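Local coordinates for protein 3-oxosteroid 1-dehydrogenase (Sterolibacterium denitrificans, PDB 7P18) that probably catalyses the FAD-dependent 1,2-dehydrogenation of 3-oxosteroids to 3-oxo-Delta1-steroids and binds the dienone product androsta-1,4-diene-3,17-dione beside its flavin, at residues D388-R392 against I481-Y487; A17-L21 against M212-R217; W319-P324 against Y363-A368; E69-Y73 against K126-R130. All coordinates share one frame; numbering follows the deposited sequence.

Contact 1: D388-R392 against I481-Y487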
loop_
_atom_site.group_PDB
_atom_site.type_symbol
_atom_site.label_atom_id
_atom_site.label_comp_id
_atom_site.label_asym_id
_atom_site.label_seq_id
_atom_site.Cartn_x
_atom_site.Cartn_y
_atom_site.Cartn_z
ATOM N N ASP A 388 -20.786 8.162 16.468
ATOM C CA ASP A 388 -22.145 7.963 17.043
ATOM C C ASP A 388 -22.972 7.055 16.154
ATOM O O ASP A 388 -22.471 6.521 15.140
ATOM C CB ASP A 388 -22.820 9.305 17.345
ATOM C CG ASP A 388 -23.377 10.051 16.147
ATOM O OD1 ASP A 388 -23.254 9.540 15.032
ATOM O OD2 ASP A 388 -23.901 11.166 16.367
ATOM N N GLY A 389 -24.248 6.883 16.513
ATOM C CA GLY A 389 -25.134 5.977 15.761
ATOM C C GLY A 389 -25.484 6.456 14.366
ATOM O O GLY A 389 -25.820 5.598 13.536
ATOM N N LYS A 390 -25.445 7.761 14.099
ATOM C CA LYS A 390 -25.698 8.249 12.723
ATOM C C LYS A 390 -24.505 7.893 11.825
ATOM O O LYS A 390 -24.726 7.430 10.692
ATOM C CB LYS A 390 -25.962 9.753 12.706
ATOM C CG LYS A 390 -26.129 10.288 11.288
ATOM C CD LYS A 390 -26.447 11.753 11.224
ATOM C CE LYS A 390 -26.673 12.226 9.809
ATOM N NZ LYS A 390 -27.269 13.578 9.808
ATOM N N PHE A 391 -23.272 8.089 12.311
ATOM C CA PHE A 391 -22.049 7.665 11.559
ATOM C C PHE A 391 -22.165 6.172 11.258
ATOM O O PHE A 391 -22.025 5.668 10.102
ATOM C CB PHE A 391 -20.813 8.032 12.376
ATOM C CG PHE A 391 -19.523 7.854 11.617
ATOM C CD1 PHE A 391 -19.042 6.586 11.327
ATOM C CD2 PHE A 391 -18.821 8.951 11.166
ATOM C CE1 PHE A 391 -17.867 6.418 10.602
ATOM C CE2 PHE A 391 -17.631 8.777 10.462
ATOM C CZ PHE A 391 -17.170 7.512 10.163
ATOM N N ARG A 392 -22.429 5.406 12.315
ATOM C CA ARG A 392 -22.539 3.931 12.259
ATOM C C ARG A 392 -23.509 3.514 11.168
ATOM O O ARG A 392 -23.178 2.594 10.399
ATOM C CB ARG A 392 -23.011 3.350 13.591
ATOM C CG ARG A 392 -23.085 1.830 13.596
ATOM C CD ARG A 392 -21.719 1.134 13.661
ATOM N NE ARG A 392 -21.943 -0.295 13.495
ATOM C CZ ARG A 392 -22.022 -0.936 12.326
ATOM N NH1 ARG A 392 -21.755 -0.346 11.172
ATOM N NH2 ARG A 392 -22.350 -2.205 12.321
ATOM N N ILE A 481 -21.351 14.804 16.822
ATOM C CA ILE A 481 -21.385 13.501 17.533
ATOM C C ILE A 481 -22.373 13.679 18.694
ATOM O O ILE A 481 -22.055 14.458 19.612
ATOM C CB ILE A 481 -19.979 13.110 18.009
ATOM C CG1 ILE A 481 -19.019 12.908 16.833
ATOM C CG2 ILE A 481 -20.078 11.878 18.901
ATOM C CD1 ILE A 481 -17.548 12.946 17.238
ATOM N N GLY A 482 -23.551 13.063 18.603
ATOM C CA GLY A 482 -24.590 13.265 19.640
ATOM C C GLY A 482 -25.787 12.330 19.565
ATOM O O GLY A 482 -26.717 12.545 20.365
ATOM N N LYS A 483 -25.817 11.328 18.695
ATOM C CA LYS A 483 -26.951 10.377 18.635
ATOM C C LYS A 483 -26.483 8.997 19.089
ATOM O O LYS A 483 -25.721 8.332 18.378
ATOM C CB LYS A 483 -27.540 10.331 17.229
ATOM C CG LYS A 483 -28.621 9.283 16.950
ATOM C CD LYS A 483 -29.083 9.416 15.512
ATOM C CE LYS A 483 -29.745 8.201 14.894
ATOM N NZ LYS A 483 -31.022 7.864 15.562
ATOM N N PRO A 484 -26.977 8.509 20.251
ATOM C CA PRO A 484 -26.621 7.182 20.748
ATOM C C PRO A 484 -27.078 6.081 19.812
ATOM O O PRO A 484 -27.993 6.274 19.004
ATOM C CB PRO A 484 -27.344 7.057 22.100
ATOM C CG PRO A 484 -27.769 8.454 22.477
ATOM C CD PRO A 484 -27.839 9.248 21.190
ATOM N N PRO A 485 -26.495 4.860 19.865
ATOM C CA PRO A 485 -25.362 4.550 20.725
ATOM C C PRO A 485 -24.027 5.072 20.156
ATOM O O PRO A 485 -23.970 5.405 18.965
ATOM C CB PRO A 485 -25.373 3.031 20.791
ATOM C CG PRO A 485 -26.045 2.573 19.548
ATOM C CD PRO A 485 -26.948 3.701 19.100
ATOM N N TYR A 486 -23.017 5.148 21.025
ATOM C CA TYR A 486 -21.637 5.599 20.724
ATOM C C TYR A 486 -20.747 4.369 20.537
ATOM O O TYR A 486 -20.927 3.327 21.230
ATOM C CB TYR A 486 -21.121 6.511 21.818
ATOM C CG TYR A 486 -21.986 7.732 21.955
ATOM C CD1 TYR A 486 -21.915 8.767 21.041
ATOM C CD2 TYR A 486 -22.933 7.822 22.972
ATOM C CE1 TYR A 486 -22.708 9.903 21.183
ATOM C CE2 TYR A 486 -23.722 8.947 23.126
ATOM C CZ TYR A 486 -23.625 9.984 22.216
ATOM O OH TYR A 486 -24.436 11.086 22.321
ATOM N N TYR A 487 -19.799 4.495 19.603
ATOM C CA TYR A 487 -18.919 3.378 19.190
ATOM C C TYR A 487 -17.469 3.806 19.344
ATOM O O TYR A 487 -17.140 4.990 19.146
ATOM C CB TYR A 487 -19.177 2.953 17.748
ATOM C CG TYR A 487 -20.503 2.291 17.544
ATOM C CD1 TYR A 487 -21.665 3.037 17.376
ATOM C CD2 TYR A 487 -20.603 0.919 17.539
ATOM C CE1 TYR A 487 -22.881 2.403 17.180
ATOM C CE2 TYR A 487 -21.810 0.274 17.333
ATOM C CZ TYR A 487 -22.956 1.032 17.161
ATOM O OH TYR A 487 -24.152 0.417 16.970
#
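Asp388 is the N-cap of helix 389-394, and its carboxylate ties that helix start to Gly482 and Lys483, in the loop entering strand 486-502. One oxygen serves the helix: OD1 of Asp388 accepts from Phe391 N at 3.1 Å, nearly along its C-O axis, and takes a weak second bond from Lys390 N. The other serves the loop. Asp388 OD2 is gripped by two successive amides, Gly482 N at 3.0 Å on the anti side in an almost straight bond (173°) and Lys483 N at 3.0 Å from above the carboxylate plane. A chi1 of 77° sets CG between the backbone N and the carbonyl carbon, folding the carboxylate back over the first helical turn. In return, Gly389 N donates to Lys483 O at 2.8 Å; a side chain on Gly389 would run into Pro484 O. With an alanine here in place of Asp388, the amides of Phe391, Gly482 and Lys483 would probably be left without this acceptor and the loop less tied to the helix. Further along, Arg392 lays its aliphatic part over one face of Tyr487, CD standing 3.7 Å from the ring centroid, a CH-pi contact. The guanidinium stands almost perpendicular to the ring (86°) and is held by Met401 O and Asp408, which also accepts from Tyr487 OH. Strand 486-502 runs between neighbours here: Tyr487 pairs with Phe387 of strand 383-387 and Tyr486 with Asp420 of strand 418-420, while Ile481 touches helix 434-450 and Tyr486 helix 423-430.

Contact 2: A17-L21 against M212-R217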
loop_
_atom_site.group_PDB
_atom_site.type_symbol
_atom_site.label_atom_id
_atom_site.label_comp_id
_atom_site.label_asym_id
_atom_site.label_seq_id
_atom_site.Cartn_x
_atom_site.Cartn_y
_atom_site.Cartn_z
ATOM N N ALA A 17 4.559 -6.810 -7.594
ATOM C CA ALA A 17 4.353 -6.136 -8.896
ATOM C C ALA A 17 5.718 -5.677 -9.442
ATOM O O ALA A 17 5.976 -5.845 -10.662
ATOM C CB ALA A 17 3.393 -5.000 -8.707
ATOM N N GLY A 18 6.555 -5.078 -8.603
ATOM C CA GLY A 18 7.893 -4.595 -9.032
ATOM C C GLY A 18 8.694 -5.735 -9.649
ATOM O O GLY A 18 9.245 -5.596 -10.769
ATOM N N ALA A 19 8.722 -6.877 -8.967
ATOM C CA ALA A 19 9.474 -8.075 -9.405
ATOM C C ALA A 19 8.934 -8.585 -10.737
ATOM O O ALA A 19 9.758 -8.849 -11.626
ATOM C CB ALA A 19 9.433 -9.140 -8.322
ATOM N N MET A 20 7.618 -8.732 -10.884
ATOM C CA MET A 20 7.035 -9.314 -12.103
ATOM C C MET A 20 7.203 -8.340 -13.285
ATOM O O MET A 20 7.483 -8.811 -14.429
ATOM C CB MET A 20 5.573 -9.700 -11.855
ATOM C CG MET A 20 5.426 -10.898 -10.853
ATOM S SD MET A 20 3.755 -11.681 -10.950
ATOM C CE MET A 20 2.791 -10.509 -10.006
ATOM N N LEU A 21 7.054 -7.025 -13.040
ATOM C CA LEU A 21 7.286 -5.974 -14.075
ATOM C C LEU A 21 8.737 -6.063 -14.556
ATOM O O LEU A 21 8.952 -6.111 -15.789
ATOM C CB LEU A 21 6.963 -4.587 -13.504
ATOM C CG LEU A 21 6.912 -3.406 -14.495
ATOM C CD1 LEU A 21 8.305 -2.951 -14.880
ATOM C CD2 LEU A 21 6.124 -3.744 -15.731
ATOM N N MET A 212 -3.749 -5.760 -10.954
ATOM C CA MET A 212 -2.318 -5.507 -11.210
ATOM C C MET A 212 -1.544 -6.837 -11.190
ATOM O O MET A 212 -0.824 -7.122 -12.155
ATOM C CB MET A 212 -1.783 -4.531 -10.158
ATOM C CG MET A 212 -0.318 -4.218 -10.296
ATOM S SD MET A 212 0.188 -3.054 -9.025
ATOM C CE MET A 212 0.069 -4.091 -7.582
ATOM N N ALA A 213 -1.685 -7.629 -10.122
ATOM C CA ALA A 213 -0.955 -8.897 -9.945
ATOM C C ALA A 213 -1.406 -9.931 -10.980
ATOM O O ALA A 213 -0.536 -10.608 -11.569
ATOM C CB ALA A 213 -1.105 -9.394 -8.526
ATOM N N ALA A 214 -2.698 -10.050 -11.237
ATOM C CA ALA A 214 -3.226 -10.959 -12.292
ATOM C C ALA A 214 -2.655 -10.562 -13.652
ATOM O O ALA A 214 -2.145 -11.443 -14.397
ATOM C CB ALA A 214 -4.733 -10.857 -12.321
ATOM N N GLY A 215 -2.754 -9.264 -13.978
ATOM C CA GLY A 215 -2.265 -8.749 -15.284
ATOM C C GLY A 215 -0.781 -8.989 -15.470
ATOM O O GLY A 215 -0.381 -9.386 -16.562
ATOM N N LEU A 216 0.043 -8.783 -14.430
ATOM C CA LEU A 216 1.511 -8.986 -14.553
ATOM C C LEU A 216 1.788 -10.491 -14.650
ATOM O O LEU A 216 2.686 -10.903 -15.430
ATOM C CB LEU A 216 2.232 -8.325 -13.380
ATOM C CG LEU A 216 2.201 -6.790 -13.393
ATOM C CD1 LEU A 216 2.680 -6.230 -12.053
ATOM C CD2 LEU A 216 3.078 -6.258 -14.525
ATOM N N ARG A 217 1.019 -11.312 -13.933
ATOM C CA ARG A 217 1.211 -12.783 -14.038
ATOM C C ARG A 217 0.936 -13.207 -15.482
ATOM O O ARG A 217 1.705 -13.984 -16.025
ATOM C CB ARG A 217 0.337 -13.552 -13.051
ATOM C CG ARG A 217 0.574 -15.055 -13.129
ATOM C CD ARG A 217 1.896 -15.423 -12.531
ATOM N NE ARG A 217 2.301 -16.815 -12.684
ATOM C CZ ARG A 217 2.917 -17.333 -13.748
ATOM N NH1 ARG A 217 3.166 -16.602 -14.822
ATOM N NH2 ARG A 217 3.241 -18.612 -13.750
#
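Aliphatic contacts dominate where Leu216 meets Ala17, Met20 and Leu21. The axes of helices 17-21 and 212-217 run nearly parallel, 20° apart, with a closest approach of 9.6 Å. Leu216 has CG anti to its carbonyl carbon (chi1 -70°), which aims its two methyls at the facing helix: CD1 lies 3.6 Å from Ala17 CB, and CD2 meets Leu21 CD2 at 4.1 Å. Nearer the backbones, Leu216 CB and Met20 CB come to 3.9 Å. Met212 also reaches the Ala17 methyl, but it has two conformers, so that contact is less certain. The thioether contacts are of a second kind. The Met20 chain bends at its end, bringing CE to 3.7 Å from Ala213 O while SD runs past the backbone of Arg217, 4.1 Å from its N. Met547 of helix 543-559 touches both Leu21 and Leu216, and Ala17 N is hydrogen-bonded to Ser46 OG. Ala19 lies in a GxGxxA pattern consistent with the dinucleotide-binding helix of a Rossmann fold. The pairing of these segments rests on apolar van der Waals contact, with alanines at Ala17 and Ala213 where the helices face each other, and this apolar face lies near the FAD, about 6 Å from the Ala17 side chain at the nearest atoms.

Contact 3: W319-P324 against Y363-A368. With ANB (androsta-1,4-diene-3,17-dione), chain D.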
loop_
_atom_site.group_PDB
_atom_site.type_symbol
_atom_site.label_atom_id
_atom_site.label_comp_id
_atom_site.label_asym_id
_atom_site.label_seq_id
_atom_site.Cartn_x
_atom_site.Cartn_y
_atom_site.Cartn_z
ATOM N N TRP A 319 11.760 3.696 9.566
ATOM C CA TRP A 319 10.446 4.113 9.011
ATOM C C TRP A 319 9.671 2.914 8.454
ATOM O O TRP A 319 10.256 2.023 7.798
ATOM C CB TRP A 319 10.634 5.202 7.934
ATOM C CG TRP A 319 10.724 6.560 8.553
ATOM C CD1 TRP A 319 11.769 7.055 9.257
ATOM C CD2 TRP A 319 9.681 7.528 8.683
ATOM N NE1 TRP A 319 11.488 8.284 9.753
ATOM C CE2 TRP A 319 10.214 8.613 9.405
ATOM C CE3 TRP A 319 8.375 7.628 8.193
ATOM C CZ2 TRP A 319 9.487 9.760 9.696
ATOM C CZ3 TRP A 319 7.660 8.773 8.465
ATOM C CH2 TRP A 319 8.201 9.819 9.200
ATOM N N ALA A 320 8.355 2.916 8.656
ATOM C CA ALA A 320 7.441 1.977 7.992
ATOM C C ALA A 320 6.410 2.806 7.222
ATOM O O ALA A 320 6.219 4.019 7.530
ATOM C CB ALA A 320 6.781 1.027 8.978
ATOM N N TRP A 321 5.745 2.152 6.299
ATOM C CA TRP A 321 4.585 2.735 5.608
ATOM C C TRP A 321 3.391 2.613 6.574
ATOM O O TRP A 321 2.595 1.683 6.419
ATOM C CB TRP A 321 4.346 2.056 4.271
ATOM C CG TRP A 321 5.454 2.102 3.250
ATOM C CD1 TRP A 321 6.181 1.048 2.794
ATOM C CD2 TRP A 321 5.796 3.200 2.384
ATOM N NE1 TRP A 321 6.988 1.421 1.742
ATOM C CE2 TRP A 321 6.805 2.751 1.506
ATOM C CE3 TRP A 321 5.418 4.531 2.329
ATOM C CZ2 TRP A 321 7.348 3.570 0.518
ATOM C CZ3 TRP A 321 5.960 5.353 1.370
ATOM C CH2 TRP A 321 6.918 4.873 0.477
ATOM N N TRP A 322 3.315 3.498 7.558
ATOM C CA TRP A 322 2.296 3.381 8.646
ATOM C C TRP A 322 0.890 3.421 8.033
ATOM O O TRP A 322 0.648 4.124 6.998
ATOM C CB TRP A 322 2.435 4.458 9.722
ATOM C CG TRP A 322 3.814 4.649 10.260
ATOM C CD1 TRP A 322 4.589 5.759 10.143
ATOM C CD2 TRP A 322 4.567 3.699 11.052
ATOM N NE1 TRP A 322 5.781 5.555 10.795
ATOM C CE2 TRP A 322 5.814 4.291 11.311
ATOM C CE3 TRP A 322 4.332 2.402 11.509
ATOM C CZ2 TRP A 322 6.800 3.651 12.068
ATOM C CZ3 TRP A 322 5.336 1.739 12.198
ATOM C CH2 TRP A 322 6.543 2.375 12.497
ATOM N N VAL A 323 -0.031 2.679 8.639
ATOM C CA VAL A 323 -1.495 2.880 8.456
ATOM C C VAL A 323 -2.159 2.584 9.800
ATOM O O VAL A 323 -1.827 1.581 10.433
ATOM C CB VAL A 323 -2.058 2.042 7.296
ATOM C CG1 VAL A 323 -2.034 0.535 7.512
ATOM C CG2 VAL A 323 -3.454 2.477 6.882
ATOM N N PRO A 324 -3.160 3.372 10.245
ATOM C CA PRO A 324 -3.991 2.966 11.381
ATOM C C PRO A 324 -4.672 1.658 10.981
ATOM O O PRO A 324 -5.173 1.561 9.898
ATOM C CB PRO A 324 -5.000 4.117 11.585
ATOM C CG PRO A 324 -4.983 4.877 10.282
ATOM C CD PRO A 324 -3.578 4.677 9.715
ATOM N N TYR A 363 -2.242 8.508 5.728
ATOM C CA TYR A 363 -1.989 7.400 6.696
ATOM C C TYR A 363 -0.534 7.406 7.175
ATOM O O TYR A 363 -0.314 7.079 8.372
ATOM C CB TYR A 363 -2.398 6.044 6.141
ATOM C CG TYR A 363 -2.306 5.887 4.645
ATOM C CD1 TYR A 363 -3.298 6.420 3.837
ATOM C CD2 TYR A 363 -1.292 5.186 4.044
ATOM C CE1 TYR A 363 -3.264 6.269 2.460
ATOM C CE2 TYR A 363 -1.238 5.040 2.655
ATOM C CZ TYR A 363 -2.211 5.606 1.859
ATOM O OH TYR A 363 -2.188 5.519 0.478
ATOM N N LEU A 364 0.452 7.725 6.332
ATOM C CA LEU A 364 1.866 7.739 6.798
ATOM C C LEU A 364 2.045 8.715 7.949
ATOM O O LEU A 364 2.585 8.334 9.022
ATOM C CB LEU A 364 2.796 8.096 5.633
ATOM C CG LEU A 364 4.272 8.173 5.984
ATOM C CD1 LEU A 364 4.850 6.817 6.307
ATOM C CD2 LEU A 364 5.073 8.790 4.839
ATOM N N GLU A 365 1.578 9.947 7.778
ATOM C CA GLU A 365 1.723 11.011 8.792
ATOM C C GLU A 365 0.857 10.685 10.006
ATOM O O GLU A 365 1.266 11.066 11.112
ATOM C CB GLU A 365 1.390 12.368 8.180
ATOM C CG GLU A 365 2.575 12.928 7.380
ATOM C CD GLU A 365 2.770 12.344 6.010
ATOM O OE1 GLU A 365 1.778 11.814 5.481
ATOM O OE2 GLU A 365 3.932 12.410 5.484
ATOM N N PHE A 366 -0.290 10.023 9.800
ATOM C CA PHE A 366 -1.175 9.602 10.918
ATOM C C PHE A 366 -0.398 8.651 11.853
ATOM O O PHE A 366 -0.359 8.898 13.059
ATOM C CB PHE A 366 -2.454 9.012 10.340
ATOM C CG PHE A 366 -3.508 8.722 11.382
ATOM C CD1 PHE A 366 -3.356 7.631 12.216
ATOM C CD2 PHE A 366 -4.681 9.475 11.447
ATOM C CE1 PHE A 366 -4.301 7.347 13.177
ATOM C CE2 PHE A 366 -5.652 9.165 12.382
ATOM C CZ PHE A 366 -5.464 8.086 13.240
ATOM N N GLY A 367 0.194 7.573 11.322
ATOM C CA GLY A 367 1.065 6.649 12.081
ATOM C C GLY A 367 2.177 7.392 12.801
ATOM O O GLY A 367 2.356 7.192 14.042
ATOM N N ALA A 368 2.887 8.278 12.109
ATOM C CA ALA A 368 3.991 9.044 12.715
ATOM C C ALA A 368 3.467 9.875 13.883
ATOM O O ALA A 368 4.163 9.952 14.905
ATOM C CB ALA A 368 4.667 9.918 11.694
HETATM C C1 ANB D . -3.914 2.771 -0.422
HETATM C C10 ANB D . -5.071 3.276 -1.231
HETATM C C11 ANB D . -6.652 1.479 -0.179
HETATM C C12 ANB D . -7.877 0.568 -0.349
HETATM C C13 ANB D . -8.998 1.302 -1.061
HETATM C C14 ANB D . -8.469 1.736 -2.435
HETATM C C15 ANB D . -9.734 2.142 -3.204
HETATM C C16 ANB D . -10.797 1.140 -2.720
HETATM C C17 ANB D . -10.221 0.496 -1.476
HETATM C C18 ANB D . -9.572 2.466 -0.218
HETATM C C19 ANB D . -5.668 4.483 -0.455
HETATM C C2 ANB D . -2.651 3.168 -0.592
HETATM C C3 ANB D . -2.256 3.908 -1.789
HETATM C C4 ANB D . -3.281 3.968 -2.824
HETATM C C5 ANB D . -4.582 3.757 -2.580
HETATM C C6 ANB D . -5.621 4.078 -3.617
HETATM C C7 ANB D . -6.719 3.030 -3.727
HETATM C C8 ANB D . -7.295 2.706 -2.355
HETATM C C9 ANB D . -6.154 2.154 -1.468
HETATM O O1 ANB D . -1.131 4.408 -1.923
HETATM O O2 ANB D . -10.681 -0.471 -0.913
#
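Leu364 has CG anti to the backbone N (chi1 179°) and turns at chi2, which carries CD1 against the strand backbone, 3.3 Å from Ala320 O. Tyr363, with chi1 near 30° and so off the staggered positions, swings its ring from the strand towards the steroid. The Leu364 methyl also meets the edge of Trp319, CZ3 to CD1 4.0 Å, the two side chains crossing at about a right angle. Trp322 lies against the helix backbone: Leu364 O sits at its CD1 edge, near the indole plane, at 3.5 Å, and its CB rests 3.5 Å from Gly367 CA, where any side chain on the helix residue would collide with it. Past it, Val323 CG2 touches Tyr363 CB at 3.8 Å, and Pro324 lays CG over one face of Phe366, offset toward the rim, 4.1 Å from the ring centroid in a CH-pi contact. Trp322 O meets the edge of the Tyr363 ring. The ring of Tyr363 meets those of Tyr536 and Phe338 edge-to-face. Tyr363 OH lies 2.8 Å from ANB O1, though the hydroxyl is modelled implausibly close to C2 of the steroid, so its fine placement is doubtful; Tyr536 OH and Gly540 N hydrogen-bond the steroid. The strand and helix, crossing at 85°, thus meet through apolar side chains, aromatic rings and backbone carbonyls, with no polar side chain pairing the two segments, while Tyr363 lines the steroid pocket with its hydroxyl hydrogen-bonded to Tyr118 OH.

Contact 4: E69-Y73 against K126-R130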
loop_
_atom_site.group_PDB
_atom_site.type_symbol
_atom_site.label_atom_id
_atom_site.label_comp_id
_atom_site.label_asym_id
_atom_site.label_seq_id
_atom_site.Cartn_x
_atom_site.Cartn_y
_atom_site.Cartn_z
ATOM N N GLU A 69 7.758 20.680 -12.279
ATOM C CA GLU A 69 6.796 20.788 -11.145
ATOM C C GLU A 69 6.905 19.533 -10.243
ATOM O O GLU A 69 6.902 19.694 -8.991
ATOM C CB GLU A 69 5.359 20.968 -11.649
ATOM C CG GLU A 69 5.058 22.362 -12.165
ATOM C CD GLU A 69 3.784 22.359 -12.962
ATOM O OE1 GLU A 69 3.789 21.739 -14.058
ATOM O OE2 GLU A 69 2.779 22.892 -12.451
ATOM N N ALA A 70 6.966 18.341 -10.842
ATOM C CA ALA A 70 7.054 17.054 -10.134
ATOM C C ALA A 70 8.368 16.997 -9.349
ATOM O O ALA A 70 8.375 16.470 -8.207
ATOM C CB ALA A 70 6.884 15.906 -11.088
ATOM N N LEU A 71 9.445 17.526 -9.906
ATOM C CA LEU A 71 10.750 17.542 -9.195
ATOM C C LEU A 71 10.658 18.511 -8.015
ATOM O O LEU A 71 11.156 18.172 -6.928
ATOM C CB LEU A 71 11.903 17.918 -10.146
ATOM C CG LEU A 71 13.279 17.987 -9.477
ATOM C CD1 LEU A 71 13.705 16.617 -8.965
ATOM C CD2 LEU A 71 14.325 18.545 -10.432
ATOM N N THR A 72 10.044 19.683 -8.183
ATOM C CA THR A 72 9.838 20.648 -7.087
ATOM C C THR A 72 9.123 19.953 -5.920
ATOM O O THR A 72 9.574 20.038 -4.768
ATOM C CB THR A 72 9.110 21.883 -7.616
ATOM O OG1 THR A 72 10.025 22.570 -8.483
ATOM C CG2 THR A 72 8.650 22.785 -6.499
ATOM N N TYR A 73 8.025 19.291 -6.226
ATOM C CA TYR A 73 7.213 18.531 -5.249
ATOM C C TYR A 73 8.063 17.449 -4.564
ATOM O O TYR A 73 8.032 17.412 -3.327
ATOM C CB TYR A 73 5.994 17.969 -5.940
ATOM C CG TYR A 73 4.992 17.305 -5.039
ATOM C CD1 TYR A 73 4.151 18.057 -4.236
ATOM C CD2 TYR A 73 4.855 15.930 -5.017
ATOM C CE1 TYR A 73 3.185 17.463 -3.427
ATOM C CE2 TYR A 73 3.896 15.328 -4.217
ATOM C CZ TYR A 73 3.034 16.089 -3.449
ATOM O OH TYR A 73 2.072 15.488 -2.651
ATOM N N LYS A 126 -0.378 18.575 -7.424
ATOM C CA LYS A 126 -1.504 18.579 -8.393
ATOM C C LYS A 126 -2.772 18.141 -7.678
ATOM O O LYS A 126 -2.748 17.371 -6.698
ATOM C CB LYS A 126 -1.119 17.720 -9.594
ATOM C CG LYS A 126 -0.009 18.310 -10.449
ATOM C CD LYS A 126 -0.450 19.577 -11.220
ATOM C CE LYS A 126 0.756 20.336 -11.743
ATOM N NZ LYS A 126 0.352 21.461 -12.630
ATOM N N PRO A 127 -3.928 18.649 -8.156
ATOM C CA PRO A 127 -5.226 18.324 -7.564
ATOM C C PRO A 127 -5.863 17.008 -8.039
ATOM O O PRO A 127 -6.925 16.649 -7.555
ATOM C CB PRO A 127 -6.053 19.548 -7.982
ATOM C CG PRO A 127 -5.495 19.920 -9.315
ATOM C CD PRO A 127 -4.002 19.706 -9.189
ATOM N N GLY A 128 -5.213 16.307 -8.971
ATOM C CA GLY A 128 -5.675 15.006 -9.470
ATOM C C GLY A 128 -4.805 14.523 -10.592
ATOM O O GLY A 128 -3.958 15.292 -11.058
ATOM N N GLY A 129 -4.948 13.271 -10.972
ATOM C CA GLY A 129 -4.482 12.801 -12.280
ATOM C C GLY A 129 -3.095 12.181 -12.247
ATOM O O GLY A 129 -2.796 11.471 -13.202
ATOM N N ARG A 130 -2.249 12.429 -11.227
ATOM C CA ARG A 130 -0.924 11.742 -11.177
ATOM C C ARG A 130 -1.099 10.281 -10.748
ATOM O O ARG A 130 -0.435 9.398 -11.301
ATOM C CB ARG A 130 0.043 12.474 -10.240
ATOM C CG ARG A 130 0.404 13.889 -10.657
ATOM C CD ARG A 130 1.502 14.434 -9.760
ATOM N NE ARG A 130 2.174 15.590 -10.326
ATOM C CZ ARG A 130 2.780 16.554 -9.626
ATOM N NH1 ARG A 130 2.783 16.568 -8.295
ATOM N NH2 ARG A 130 3.430 17.504 -10.282
#
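Arg130 overlaps Tyr73: its NH1 sits over one face of the ring, offset toward the rim and 3.9 Å from Tyr73 CD2. Ring and guanidinium planes stand 54° apart, and the cation-pi distance from CZ to the ring centroid is long, so the attraction is weak at best. The arginine is extended from CG to NE, which lets NH2 come 3.9 Å from Ala70 CB, a methyl over one face of the guanidinium. Lys126 CG lies 3.3 Å above the guanidinium plane, over its centre, so the flat group is packed by hydrocarbon. The polar ends are satisfied elsewhere, NH1 in a salt bridge with Asp117 and NH2 in one with Asp65. Lys126 is bent at chi2 (-69°), which takes NZ away from the arginine and into a salt bridge with Glu69: NZ meets OE2 of Glu69 at 2.8 Å, from above the carboxylate plane. Lys126 NZ also donates to Lys64 O, and Glu69 OE1 is bonded to Ser66 OG. An alanine in place of Glu69 would probably leave Lys126 without its charged mate on the helix and the loop less firmly held. Helix 67-78 is thereby joined to the loop ahead of strand 131-138 by the Glu69-Lys126 salt bridge and by packing of the buried Arg130, beside the antiparallel sheet that this strand shares with 53-54, 109-111 and 205-206.

How the contacts relate
All four contacts fall within the FAD-binding domain. Along the chain, contact 4 is nested inside the long loop closed by contact 2; contact 3 and then contact 1 follow. Contacts 1 and 3 reach the same antiparallel sheet, through the neighbouring strands 486-502 and 320-326, with centres 27 Å apart. Contacts 1 and 2 are the most distant pair, their centres 42 Å apart on opposite sides of the chain's centre. Contacts 3 and 4 come closest, about 9 Å between nearest atoms, without touching. The set therefore runs from the FAD-side helices of contact 2, one of them probably the Rossmann helix, through the steroid site of contact 3 to the outlying contact 1, with contact 4 to one side.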